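PDB 3JWG: methyltransferase type 12 from Clostridium thermocellum, which probably transfers a methyl group from S-adenosyl-L-methionine to the 2'-hydroxyl of the 3'-terminal nucleotide of small RNAs, through the C-terminal domain represented here. Local coordinates for residues A23-V28 and A105-E110; V33-C38 and N42-L47; W174-A179 and V186-I191. All coordinates share one frame; numbering follows the deposited sequence.

Contact 1 of 3, residues A23-V28 and A105-E110; sequences AVLKSV and AATVIE. With MG (magnesium ion), chain B.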
loop_
_atom_site.group_PDB
_atom_site.type_symbol
_atom_site.label_atom_id
_atom_site.label_comp_id
_atom_site.label_asym_id
_atom_site.label_seq_id
_atom_site.Cartn_x
_atom_site.Cartn_y
_atom_site.Cartn_z
ATOM N N ALA A 23 6.122 -1.825 -10.543
ATOM C CA ALA A 23 7.439 -1.541 -11.111
ATOM C C ALA A 23 8.470 -1.291 -10.021
ATOM O O ALA A 23 9.611 -1.742 -10.125
ATOM C CB ALA A 23 7.363 -0.334 -12.052
ATOM N N VAL A 24 8.085 -0.570 -8.974
ATOM C CA VAL A 24 9.023 -0.312 -7.886
ATOM C C VAL A 24 9.427 -1.639 -7.240
ATOM O O VAL A 24 10.614 -1.892 -7.000
ATOM C CB VAL A 24 8.413 0.629 -6.818
ATOM C CG1 VAL A 24 9.349 0.735 -5.618
ATOM C CG2 VAL A 24 8.187 2.010 -7.418
ATOM N N LEU A 25 8.437 -2.486 -6.964
ATOM C CA LEU A 25 8.691 -3.795 -6.361
ATOM C C LEU A 25 9.667 -4.599 -7.225
ATOM O O LEU A 25 10.647 -5.166 -6.727
ATOM C CB LEU A 25 7.375 -4.559 -6.217
ATOM C CG LEU A 25 6.401 -3.936 -5.211
ATOM C CD1 LEU A 25 5.038 -4.581 -5.328
ATOM C CD2 LEU A 25 6.971 -4.102 -3.809
ATOM N N LYS A 26 9.388 -4.654 -8.521
ATOM C CA LYS A 26 10.258 -5.378 -9.440
ATOM C C LYS A 26 11.656 -4.752 -9.448
ATOM O O LYS A 26 12.661 -5.469 -9.475
ATOM C CB LYS A 26 9.665 -5.348 -10.854
ATOM C CG LYS A 26 10.422 -6.175 -11.892
ATOM C CD LYS A 26 10.362 -7.671 -11.588
ATOM C CE LYS A 26 11.020 -8.490 -12.701
ATOM N NZ LYS A 26 10.327 -8.274 -14.012
ATOM N N SER A 27 11.720 -3.421 -9.410
ATOM C CA SER A 27 13.005 -2.727 -9.436
ATOM C C SER A 27 13.887 -3.095 -8.244
ATOM O O SER A 27 15.115 -3.055 -8.348
ATOM C CB SER A 27 12.811 -1.201 -9.493
ATOM O OG SER A 27 12.516 -0.643 -8.223
ATOM N N VAL A 28 13.274 -3.465 -7.121
ATOM C CA VAL A 28 14.058 -3.838 -5.946
ATOM C C VAL A 28 14.159 -5.353 -5.799
ATOM O O VAL A 28 14.675 -5.859 -4.806
ATOM C CB VAL A 28 13.477 -3.222 -4.640
ATOM C CG1 VAL A 28 13.463 -1.698 -4.750
ATOM C CG2 VAL A 28 12.076 -3.748 -4.374
ATOM N N ALA A 105 8.802 -7.150 0.730
ATOM C CA ALA A 105 8.248 -5.805 0.677
ATOM C C ALA A 105 6.795 -5.777 1.109
ATOM O O ALA A 105 6.072 -6.768 0.963
ATOM C CB ALA A 105 8.366 -5.248 -0.745
ATOM N N ALA A 106 6.380 -4.635 1.646
ATOM C CA ALA A 106 5.004 -4.438 2.066
ATOM C C ALA A 106 4.500 -3.207 1.318
ATOM O O ALA A 106 5.231 -2.225 1.154
ATOM C CB ALA A 106 4.922 -4.203 3.579
ATOM N N THR A 107 3.265 -3.278 0.841
ATOM C CA THR A 107 2.653 -2.160 0.135
ATOM C C THR A 107 1.474 -1.671 0.979
ATOM O O THR A 107 0.752 -2.467 1.592
ATOM C CB THR A 107 2.170 -2.571 -1.277
ATOM O OG1 THR A 107 1.292 -3.694 -1.174
ATOM C CG2 THR A 107 3.365 -2.952 -2.164
ATOM N N VAL A 108 1.297 -0.356 1.006
ATOM C CA VAL A 108 0.257 0.294 1.789
ATOM C C VAL A 108 -0.398 1.340 0.893
ATOM O O VAL A 108 0.115 2.446 0.739
ATOM C CB VAL A 108 0.892 0.989 3.017
ATOM C CG1 VAL A 108 -0.181 1.613 3.893
ATOM C CG2 VAL A 108 1.723 -0.024 3.805
ATOM N N ILE A 109 -1.527 0.979 0.294
ATOM C CA ILE A 109 -2.227 1.874 -0.616
ATOM C C ILE A 109 -3.622 2.214 -0.093
ATOM O O ILE A 109 -4.394 1.328 0.253
ATOM C CB ILE A 109 -2.347 1.221 -2.011
ATOM C CG1 ILE A 109 -0.967 0.744 -2.468
ATOM C CG2 ILE A 109 -2.953 2.210 -3.008
ATOM C CD1 ILE A 109 -0.984 -0.073 -3.737
ATOM N N GLU A 110 -3.931 3.505 -0.030
ATOM C CA GLU A 110 -5.228 3.969 0.455
ATOM C C GLU A 110 -5.552 3.419 1.840
ATOM O O GLU A 110 -6.628 2.861 2.078
ATOM C CB GLU A 110 -6.318 3.592 -0.548
ATOM C CG GLU A 110 -6.017 4.113 -1.948
ATOM C CD GLU A 110 -7.137 3.853 -2.938
ATOM O OE1 GLU A 110 -7.620 2.701 -3.015
ATOM O OE2 GLU A 110 -7.525 4.804 -3.647
HETATM MG MG MG B . -4.715 -0.880 -0.419
HETATM O O HOH W 1 -2.636 -1.520 0.623
HETATM O O HOH W 2 -3.960 -2.291 -2.402
HETATM O O HOH W 3 -6.599 -0.548 -2.091
#
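L25, near the C-terminal end of helix 13-27, presses both its methyls onto the start of strand 105-109, where A105 and T107 turn their side chains to the helix. The tight spot is L25 CD2 on A105 CB, 3.6 Å apart: a leucine branch against the smallest of side chains. The other branch goes further along the strand, with L25 CD1 3.9 Å from T107 CG2. L25 CD2 also reaches that threonine methyl, at 4.1 Å from T107 CG2, so CG2 meets both leucine tips. The two side chains cross at about a right angle. The rotation of T107 sorts its two branches: with OG1 between the backbone N and the carbonyl carbon (chi1 55°), CG2 is given to the leucine while the hydroxyl bonds to D35 OD1 on the neighbouring strand 32-36. V21, I137 and L47 continue the apolar layer round this patch. By contrast, the outer side of the helix, with A23, K26 and S27, is exposed and meets nothing of the strand; there S27 OG folds back on V24 O at 2.6 Å, a side-chain bond within the last helical turn. At the far end of the strand the environment changes again. I109 O binds the magnesium ion at 2.3 Å. I109 N donates to water 1 at 2.8 Å, and that water is itself a metal ligand. E110 beyond it forms a salt bridge with R17. No hydrogen bond joins the two segments. The chemistry therefore separates two tasks: methyl-on-methyl packing seats helix 13-27 on a central strand of the sheet, while the T107 hydroxyl turns to D35 and the backbone of I109 serves the metal and its water.

Contact 2 of 3, residues V33-C38 and N42-L47; sequences VIDLGC and NLLSLL. With MG (magnesium ion), chain B.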
loop_
_atom_site.group_PDB
_atom_site.type_symbol
_atom_site.label_atom_id
_atom_site.label_comp_id
_atom_site.label_asym_id
_atom_site.label_seq_id
_atom_site.Cartn_x
_atom_site.Cartn_y
_atom_site.Cartn_z
ATOM N N VAL A 33 5.613 -10.441 -1.551
ATOM C CA VAL A 33 4.994 -9.160 -1.230
ATOM C C VAL A 33 3.697 -9.291 -0.449
ATOM O O VAL A 33 2.861 -10.140 -0.755
ATOM C CB VAL A 33 4.692 -8.375 -2.529
ATOM C CG1 VAL A 33 4.091 -7.006 -2.193
ATOM C CG2 VAL A 33 5.972 -8.237 -3.364
ATOM N N ILE A 34 3.528 -8.437 0.555
ATOM C CA ILE A 34 2.312 -8.446 1.347
ATOM C C ILE A 34 1.658 -7.072 1.217
ATOM O O ILE A 34 2.291 -6.040 1.459
ATOM C CB ILE A 34 2.598 -8.785 2.836
ATOM C CG1 ILE A 34 1.287 -8.771 3.626
ATOM C CG2 ILE A 34 3.613 -7.818 3.425
ATOM C CD1 ILE A 34 1.422 -9.302 5.032
ATOM N N ASP A 35 0.397 -7.063 0.805
ATOM C CA ASP A 35 -0.331 -5.812 0.626
ATOM C C ASP A 35 -1.265 -5.627 1.806
ATOM O O ASP A 35 -2.260 -6.343 1.962
ATOM C CB ASP A 35 -1.102 -5.848 -0.699
ATOM C CG ASP A 35 -1.782 -4.528 -1.029
ATOM O OD1 ASP A 35 -1.281 -3.453 -0.626
ATOM O OD2 ASP A 35 -2.821 -4.575 -1.718
ATOM N N LEU A 36 -0.912 -4.670 2.656
ATOM C CA LEU A 36 -1.684 -4.362 3.842
ATOM C C LEU A 36 -2.808 -3.392 3.464
ATOM O O LEU A 36 -2.549 -2.246 3.088
ATOM C CB LEU A 36 -0.750 -3.763 4.898
ATOM C CG LEU A 36 0.414 -4.706 5.243
ATOM C CD1 LEU A 36 1.418 -4.011 6.147
ATOM C CD2 LEU A 36 -0.149 -5.969 5.913
ATOM N N GLY A 37 -4.047 -3.877 3.559
ATOM C CA GLY A 37 -5.219 -3.092 3.201
ATOM C C GLY A 37 -5.489 -3.316 1.727
ATOM O O GLY A 37 -5.773 -2.373 0.981
ATOM N N CYS A 38 -5.421 -4.577 1.311
ATOM C CA CYS A 38 -5.593 -4.949 -0.089
ATOM C C CYS A 38 -6.919 -4.614 -0.758
ATOM O O CYS A 38 -6.998 -4.601 -1.983
ATOM C CB CYS A 38 -5.307 -6.445 -0.272
ATOM S SG CYS A 38 -6.547 -7.550 0.468
ATOM N N ASN A 42 -7.013 -5.207 -6.230
ATOM C CA ASN A 42 -6.600 -4.663 -7.518
ATOM C C ASN A 42 -5.101 -4.790 -7.743
ATOM O O ASN A 42 -4.662 -5.076 -8.859
ATOM C CB ASN A 42 -7.044 -3.206 -7.653
ATOM C CG ASN A 42 -8.546 -3.073 -7.757
ATOM O OD1 ASN A 42 -9.198 -3.866 -8.433
ATOM N ND2 ASN A 42 -9.105 -2.067 -7.096
ATOM N N LEU A 43 -4.318 -4.587 -6.688
ATOM C CA LEU A 43 -2.867 -4.712 -6.792
ATOM C C LEU A 43 -2.503 -6.194 -6.923
ATOM O O LEU A 43 -1.607 -6.568 -7.689
ATOM C CB LEU A 43 -2.184 -4.127 -5.556
ATOM C CG LEU A 43 -0.656 -4.247 -5.573
ATOM C CD1 LEU A 43 -0.097 -3.419 -6.725
ATOM C CD2 LEU A 43 -0.080 -3.783 -4.241
ATOM N N LEU A 44 -3.205 -7.033 -6.167
ATOM C CA LEU A 44 -2.977 -8.472 -6.203
ATOM C C LEU A 44 -3.082 -8.991 -7.636
ATOM O O LEU A 44 -2.249 -9.782 -8.077
ATOM C CB LEU A 44 -4.001 -9.186 -5.314
ATOM C CG LEU A 44 -3.735 -9.325 -3.810
ATOM C CD1 LEU A 44 -3.008 -8.124 -3.258
ATOM C CD2 LEU A 44 -5.059 -9.530 -3.103
ATOM N N SER A 45 -4.105 -8.541 -8.359
ATOM C CA SER A 45 -4.310 -8.961 -9.745
ATOM C C SER A 45 -3.088 -8.669 -10.603
ATOM O O SER A 45 -2.639 -9.525 -11.368
ATOM C CB SER A 45 -5.517 -8.247 -10.365
ATOM O OG SER A 45 -6.700 -8.490 -9.634
ATOM N N LEU A 46 -2.560 -7.452 -10.486
ATOM C CA LEU A 46 -1.394 -7.046 -11.266
ATOM C C LEU A 46 -0.142 -7.832 -10.901
ATOM O O LEU A 46 0.681 -8.140 -11.763
ATOM C CB LEU A 46 -1.111 -5.549 -11.084
ATOM C CG LEU A 46 -2.110 -4.530 -11.640
ATOM C CD1 LEU A 46 -1.552 -3.134 -11.411
ATOM C CD2 LEU A 46 -2.347 -4.762 -13.127
ATOM N N LEU A 47 0.012 -8.135 -9.618
ATOM C CA LEU A 47 1.168 -8.891 -9.152
ATOM C C LEU A 47 1.173 -10.308 -9.735
ATOM O O LEU A 47 2.223 -10.828 -10.128
ATOM C CB LEU A 47 1.170 -8.944 -7.620
ATOM C CG LEU A 47 1.488 -7.607 -6.938
ATOM C CD1 LEU A 47 1.340 -7.737 -5.426
ATOM C CD2 LEU A 47 2.913 -7.180 -7.305
HETATM MG MG MG B . -4.715 -0.880 -0.419
HETATM O O HOH W 4 -4.860 -5.285 -3.758
HETATM O O HOH W 2 -3.960 -2.291 -2.402
HETATM O O HOH W 1 -2.636 -1.520 0.623
HETATM O O HOH W 3 -6.599 -0.548 -2.091
#
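Strand 32-36, the glycine-rich turn and helix 42-48 open the first beta-alpha-beta unit of the Rossmann-like methyltransferase fold, and the sequence DLGCGEG matches the first cofactor-binding motif of S-adenosylmethionine-dependent enzymes. Strand and helix run nearly antiparallel, at 163°. D35 reaches across from the strand end with CG anti to its own backbone N (chi1 -174°), which lays the carboxylate against two leucines. L43 CD2 comes to 3.7 Å from D35 CG, and L44 CD1 to 3.9 Å from D35 OD2, both crossing the aspartate obliquely. L44 CD1 also touches C38 CB at 4.1 Å; toward the start of the strand, V33 CG1 and L47 CD1 meet more loosely, at 4.3 Å. Water 4 donates to D35 OD2 at 3.0 Å and to C38 O at 2.9 Å, and accepts from L43 N at 3.1 Å. In the type II turn from D35 to C38, G37 takes a positive phi at which a CB would collide with L36 O, and G37 O binds the magnesium ion at 2.3 Å. The carboxylate thus has two leucines against it, with OD1 held by water 1, which also donates to L36 O, and by the hydroxyl of T107, and OD2 by waters 2 and 4; the nearby helix start would probably stabilise its negative charge. D35 reaches the metal only through waters 1 and 2, as a second-shell ligand.

Contact 3 of 3, residues W174-A179 and V186-I191; sequences WAVKVA and VRFLQI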
loop_
_atom_site.group_PDB
_atom_site.type_symbol
_atom_site.label_atom_id
_atom_site.label_comp_id
_atom_site.label_asym_id
_atom_site.label_seq_id
_atom_site.Cartn_x
_atom_site.Cartn_y
_atom_site.Cartn_z
ATOM N N TRP A 174 5.686 13.192 7.995
ATOM C CA TRP A 174 5.332 11.924 8.623
ATOM C C TRP A 174 6.309 10.829 8.204
ATOM O O TRP A 174 6.824 10.089 9.039
ATOM C CB TRP A 174 3.919 11.504 8.211
ATOM C CG TRP A 174 3.580 10.108 8.631
ATOM C CD1 TRP A 174 3.181 9.695 9.872
ATOM C CD2 TRP A 174 3.647 8.929 7.817
ATOM N NE1 TRP A 174 2.993 8.335 9.882
ATOM C CE2 TRP A 174 3.272 7.838 8.634
ATOM C CE3 TRP A 174 3.986 8.689 6.475
ATOM C CZ2 TRP A 174 3.228 6.520 8.156
ATOM C CZ3 TRP A 174 3.942 7.373 5.997
ATOM C CH2 TRP A 174 3.565 6.311 6.837
ATOM N N ALA A 175 6.550 10.722 6.903
ATOM C CA ALA A 175 7.454 9.704 6.378
ATOM C C ALA A 175 8.869 9.821 6.942
ATOM O O ALA A 175 9.456 8.826 7.367
ATOM C CB ALA A 175 7.497 9.774 4.866
ATOM N N VAL A 176 9.415 11.032 6.935
ATOM C CA VAL A 176 10.763 11.261 7.449
ATOM C C VAL A 176 10.883 10.864 8.919
ATOM O O VAL A 176 11.877 10.252 9.323
ATOM C CB VAL A 176 11.181 12.749 7.281
ATOM C CG1 VAL A 176 12.490 13.021 8.025
ATOM C CG2 VAL A 176 11.344 13.071 5.802
ATOM N N LYS A 177 9.873 11.200 9.716
ATOM C CA LYS A 177 9.896 10.866 11.132
ATOM C C LYS A 177 9.824 9.371 11.405
ATOM O O LYS A 177 10.596 8.855 12.208
ATOM C CB LYS A 177 8.759 11.570 11.885
ATOM C CG LYS A 177 9.047 13.031 12.212
ATOM C CD LYS A 177 7.838 13.719 12.841
ATOM C CE LYS A 177 8.027 15.233 12.913
ATOM N NZ LYS A 177 6.797 15.910 13.423
ATOM N N VAL A 178 8.898 8.668 10.756
ATOM C CA VAL A 178 8.791 7.236 10.986
ATOM C C VAL A 178 10.029 6.508 10.473
ATOM O O VAL A 178 10.500 5.553 11.094
ATOM C CB VAL A 178 7.523 6.637 10.323
ATOM C CG1 VAL A 178 6.292 7.336 10.859
ATOM C CG2 VAL A 178 7.603 6.759 8.811
ATOM N N ALA A 179 10.556 6.965 9.339
ATOM C CA ALA A 179 11.751 6.360 8.758
ATOM C C ALA A 179 12.886 6.461 9.769
ATOM O O ALA A 179 13.633 5.505 9.987
ATOM C CB ALA A 179 12.133 7.088 7.475
ATOM N N VAL A 186 14.048 6.985 3.392
ATOM C CA VAL A 186 12.873 7.117 2.540
ATOM C C VAL A 186 13.067 8.126 1.415
ATOM O O VAL A 186 13.806 9.102 1.559
ATOM C CB VAL A 186 11.614 7.494 3.397
ATOM C CG1 VAL A 186 11.793 8.860 4.028
ATOM C CG2 VAL A 186 10.355 7.452 2.539
ATOM N N ARG A 187 12.427 7.858 0.279
ATOM C CA ARG A 187 12.495 8.744 -0.878
ATOM C C ARG A 187 11.064 8.924 -1.362
ATOM O O ARG A 187 10.207 8.066 -1.116
ATOM C CB ARG A 187 13.380 8.147 -1.988
ATOM C CG ARG A 187 12.796 6.955 -2.731
ATOM C CD ARG A 187 13.851 6.341 -3.656
ATOM N NE ARG A 187 13.327 5.257 -4.488
ATOM C CZ ARG A 187 12.638 5.432 -5.611
ATOM N NH1 ARG A 187 12.380 6.656 -6.051
ATOM N NH2 ARG A 187 12.208 4.377 -6.302
ATOM N N PHE A 188 10.800 10.041 -2.035
ATOM C CA PHE A 188 9.452 10.334 -2.505
ATOM C C PHE A 188 9.298 10.365 -4.004
ATOM O O PHE A 188 10.223 10.726 -4.739
ATOM C CB PHE A 188 8.986 11.671 -1.917
ATOM C CG PHE A 188 9.038 11.708 -0.422
ATOM C CD1 PHE A 188 8.103 11.010 0.334
ATOM C CD2 PHE A 188 10.064 12.381 0.233
ATOM C CE1 PHE A 188 8.192 10.979 1.718
ATOM C CE2 PHE A 188 10.161 12.353 1.622
ATOM C CZ PHE A 188 9.224 11.651 2.366
ATOM N N LEU A 189 8.108 9.975 -4.446
ATOM C CA LEU A 189 7.768 9.951 -5.854
ATOM C C LEU A 189 6.458 10.702 -6.067
ATOM O O LEU A 189 5.643 10.846 -5.147
ATOM C CB LEU A 189 7.611 8.509 -6.349
ATOM C CG LEU A 189 8.850 7.608 -6.373
ATOM C CD1 LEU A 189 9.328 7.341 -4.960
ATOM C CD2 LEU A 189 8.515 6.304 -7.069
ATOM N N GLN A 190 6.271 11.184 -7.287
ATOM C CA GLN A 190 5.065 11.903 -7.662
ATOM C C GLN A 190 4.376 11.060 -8.726
ATOM O O GLN A 190 4.852 10.966 -9.859
ATOM C CB GLN A 190 5.428 13.279 -8.229
ATOM C CG GLN A 190 6.053 14.222 -7.210
ATOM C CD GLN A 190 6.596 15.495 -7.844
ATOM O OE1 GLN A 190 7.630 15.477 -8.521
ATOM N NE2 GLN A 190 5.896 16.607 -7.633
ATOM N N ILE A 191 3.273 10.421 -8.354
ATOM C CA ILE A 191 2.534 9.586 -9.293
ATOM C C ILE A 191 1.470 10.412 -9.994
ATOM O O ILE A 191 0.708 11.141 -9.352
ATOM C CB ILE A 191 1.860 8.380 -8.584
ATOM C CG1 ILE A 191 2.911 7.329 -8.219
ATOM C CG2 ILE A 191 0.819 7.744 -9.501
ATOM C CD1 ILE A 191 4.041 7.846 -7.361
#
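A175 O accepts the helical bond from A179 N at 2.9 Å, and V186 CG1 of the strand lies 4.1 Å from A175 O, so a methyl packs beside a carbonyl that is already hydrogen-bonded. The rest of the contact between 174-179 and 186-191 is apolar. The closest approach is A175 CB to F188 CE1, 3.4 Å, with F188 CZ at 3.6 Å from the same methyl; A175 CB sits at the ring edge, in the plane of the phenyl rather than over a face. V176 CG2 also lies at that edge, more loosely, 4.3 Å from F188 CZ. F188 gets there because CG stands beside its backbone N, opposite the carbonyl carbon (chi1 -56°), which swings the ring toward the helix. V186 places CG1 between its backbone N and carbonyl carbon, and this branch meets A179 CB at 3.9 Å. The small side chains of A175 and A179, one turn apart, probably permit this approach; the axes of the two segments pass 9.0 Å apart at 159°. Strand 184-191 is the outermost strand at this end of the sheet, pairing antiparallel with strand 202-209, whose F207 also packs on A175, V178 and V186. On the same helix, W174 bonds through NE1 to E124 of helix 117-131, and V178 touches F128 there, so helix 168-182 packs against helix 117-131 as well as against the edge strands 184-191 and 202-209.

The three contacts share one seven-stranded sheet, of order 3-2-1-4-5-7-6. Contacts 1 and 2, with centres about 9 Å apart, meet directly on its neighbouring strands 105-109 and 32-36: L36 N lies 3.0 Å from T107 O, a probable backbone hydrogen bond, and L43 CD2 packs on T107 OG1 at 3.4 Å. Together they hold the magnesium ion: each contact supplies one backbone carbonyl to it, and waters 1, 2 and 3 belong to both. Contact 3 stands apart at the outer strand, its centre about 13 Å from that of contact 1 and about 20 Å from that of contact 2, away from the metal.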